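Local coordinates for protein endoglucanase family 5 (Clostridium acetobutylicum ATCC 824, PDB 6PZ7) that probably hydrolyses beta-1,4-glucans such as cellulose as a broad-specificity endoglucanase of glycoside hydrolase subfamily GH5_4, at residues Tyr72-Ala77 / Gly126-Arg131. Residues are numbered along the deposited sequence; the frame is centred on the assembly and turned at random.
Sequences YTIDQA and GQIANR
The carbonyl of Y72 accepts a nearly straight hydrogen bond (172°) from the side-chain amide of Q127, NE2 to O 2.9 Å, tying the loop before helix 76-91 of this (beta/alpha)8 (TIM) barrel to the neighbouring helix 111-132. The oxygen lies in the amide plane of Q127, although NE2 stands well above the carbonyl plane of Y72; K123 O also accepts from NE2. Past T73, whose CA comes near OE1, the backbone N of I74 donates to Q127 OE1 at 2.9 Å. Glutamine suits this place because one amide offers a donor and an acceptor, here reading two backbone groups two residues apart. A water also donates to OE1 and, weakly, to I74 O. I74, apolar and buried, turns inward: with CG1 anti to the carbonyl carbon (chi1 -58°), its CD1 reaches I128 CG1 at 3.7 Å and Q127 CB at 3.8 Å, the two isoleucines crossing at about a right angle beside W62. D75 N-caps helix 76-91, its short carboxylate turning back so that OD1 accepts from A77 N at 3.0 Å. Exposed Q76 offers aliphatic carbon: in the conformer described here, R131 NH1 hydrogen-bonds N80 OD1 and Q76 CG lies at the guanidinium edge, 4.0 Å from NH2.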
loop_
_atom_site.group_PDB
_atom_site.type_symbol
_atom_site.label_atom_id
_atom_site.label_comp_id
_atom_site.label_asym_id
_atom_site.label_seq_id
_atom_site.Cartn_x
_atom_site.Cartn_y
_atom_site.Cartn_z
ATOM N N TYR A 72 4.805 21.267 12.774
ATOM C CA TYR A 72 4.373 20.455 11.654
ATOM C C TYR A 72 2.887 20.118 11.773
ATOM O O TYR A 72 2.464 18.970 11.593
ATOM C CB TYR A 72 5.222 19.204 11.520
ATOM C CG TYR A 72 6.667 19.489 11.219
ATOM C CD1 TYR A 72 7.038 20.018 10.001
ATOM C CD2 TYR A 72 7.677 19.161 12.123
ATOM C CE1 TYR A 72 8.392 20.231 9.688
ATOM C CE2 TYR A 72 9.018 19.351 11.800
ATOM C CZ TYR A 72 9.347 19.882 10.585
ATOM O OH TYR A 72 10.676 20.101 10.226
ATOM N N THR A 73 2.075 21.133 12.030
ATOM C CA THR A 73 0.657 20.915 12.310
ATOM C C THR A 73 -0.055 20.400 11.067
ATOM O O THR A 73 0.001 21.028 10.001
ATOM C CB THR A 73 0.006 22.224 12.745
ATOM O OG1 THR A 73 0.732 22.700 13.884
ATOM C CG2 THR A 73 -1.435 22.054 13.074
ATOM N N ILE A 74 -0.786 19.308 11.205
ATOM C CA ILE A 74 -1.601 18.798 10.107
ATOM C C ILE A 74 -2.924 19.563 10.107
ATOM O O ILE A 74 -3.614 19.656 11.127
ATOM C CB ILE A 74 -1.855 17.277 10.234
ATOM C CG1 ILE A 74 -0.545 16.497 10.266
ATOM C CG2 ILE A 74 -2.723 16.806 9.055
ATOM C CD1 ILE A 74 -0.712 15.001 10.451
ATOM N N ASP A 75 -3.291 20.088 8.952
ATOM C CA ASP A 75 -4.554 20.808 8.830
ATOM C C ASP A 75 -5.724 19.978 9.352
ATOM O O ASP A 75 -5.962 18.845 8.899
ATOM C CB ASP A 75 -4.763 21.160 7.358
ATOM C CG ASP A 75 -6.114 21.766 7.069
ATOM O OD1 ASP A 75 -6.810 22.190 8.010
ATOM O OD2 ASP A 75 -6.498 21.782 5.886
ATOM N N GLN A 76 -6.500 20.547 10.269
ATOM C CA GLN A 76 -7.609 19.812 10.860
ATOM C C GLN A 76 -8.653 19.413 9.827
ATOM O O GLN A 76 -9.241 18.330 9.929
ATOM C CB GLN A 76 -8.255 20.671 11.952
ATOM C CG GLN A 76 -9.413 20.043 12.658
ATOM C CD GLN A 76 -9.940 20.919 13.787
ATOM O OE1 GLN A 76 -9.405 20.905 14.902
ATOM N NE2 GLN A 76 -10.976 21.706 13.494
ATOM N N ALA A 77 -8.949 20.280 8.870
ATOM C CA ALA A 77 -9.952 19.915 7.881
ATOM C C ALA A 77 -9.494 18.735 7.043
ATOM O O ALA A 77 -10.318 17.939 6.587
ATOM C CB ALA A 77 -10.241 21.105 6.972
ATOM N N GLY A 126 2.736 11.311 15.097
ATOM C CA GLY A 126 2.097 11.510 16.393
ATOM C C GLY A 126 0.694 12.059 16.242
ATOM O O GLY A 126 -0.248 11.626 16.908
ATOM N N GLN A 127 0.514 13.015 15.325
ATOM C CA GLN A 127 -0.808 13.579 15.090
ATOM C C GLN A 127 -1.754 12.587 14.400
ATOM O O GLN A 127 -2.926 12.494 14.748
ATOM C CB GLN A 127 -0.682 14.862 14.264
ATOM C CG GLN A 127 -0.064 16.020 15.014
ATOM C CD GLN A 127 0.284 17.139 14.075
ATOM O OE1 GLN A 127 -0.574 17.977 13.777
ATOM N NE2 GLN A 127 1.483 17.109 13.548
ATOM N N ILE A 128 -1.281 11.875 13.378
ATOM C CA ILE A 128 -2.135 10.895 12.701
ATOM C C ILE A 128 -2.565 9.820 13.692
ATOM O O ILE A 128 -3.745 9.494 13.834
ATOM C CB ILE A 128 -1.418 10.260 11.495
ATOM C CG1 ILE A 128 -0.966 11.271 10.444
ATOM C CG2 ILE A 128 -2.325 9.170 10.824
ATOM C CD1 ILE A 128 0.048 10.691 9.450
ATOM N N ALA A 129 -1.598 9.274 14.414
ATOM C CA ALA A 129 -1.885 8.203 15.358
ATOM C C ALA A 129 -2.838 8.673 16.443
ATOM O O ALA A 129 -3.788 7.953 16.801
ATOM C CB ALA A 129 -0.583 7.668 15.944
ATOM N N ASN A 130 -2.636 9.880 16.973
ATOM C CA ASN A 130 -3.537 10.389 18.001
ATOM C C ASN A 130 -4.970 10.476 17.492
ATOM O O ASN A 130 -5.914 10.087 18.197
ATOM C CB ASN A 130 -3.016 11.748 18.487
ATOM C CG ASN A 130 -3.941 12.422 19.484
ATOM O OD1 ASN A 130 -4.569 13.444 19.190
ATOM N ND2 ASN A 130 -4.049 11.843 20.647
ATOM N N ARG A 131 -5.157 10.989 16.269
ATOM C CA ARG A 131 -6.507 11.150 15.745
ATOM C C ARG A 131 -7.213 9.807 15.615
ATOM O O ARG A 131 -8.433 9.710 15.842
ATOM C CB ARG A 131 -6.477 11.868 14.392
ATOM C CG ARG A 131 -7.818 11.868 13.664
ATOM C CD ARG A 131 -8.900 12.621 14.445
ATOM N NE ARG A 131 -8.738 14.067 14.300
ATOM C CZ ARG A 131 -9.422 14.828 13.439
ATOM N NH1 ARG A 131 -10.330 14.295 12.624
ATOM N NH2 ARG A 131 -9.178 16.135 13.393
HETATM O O HOH W 1 -3.248 18.320 14.164
#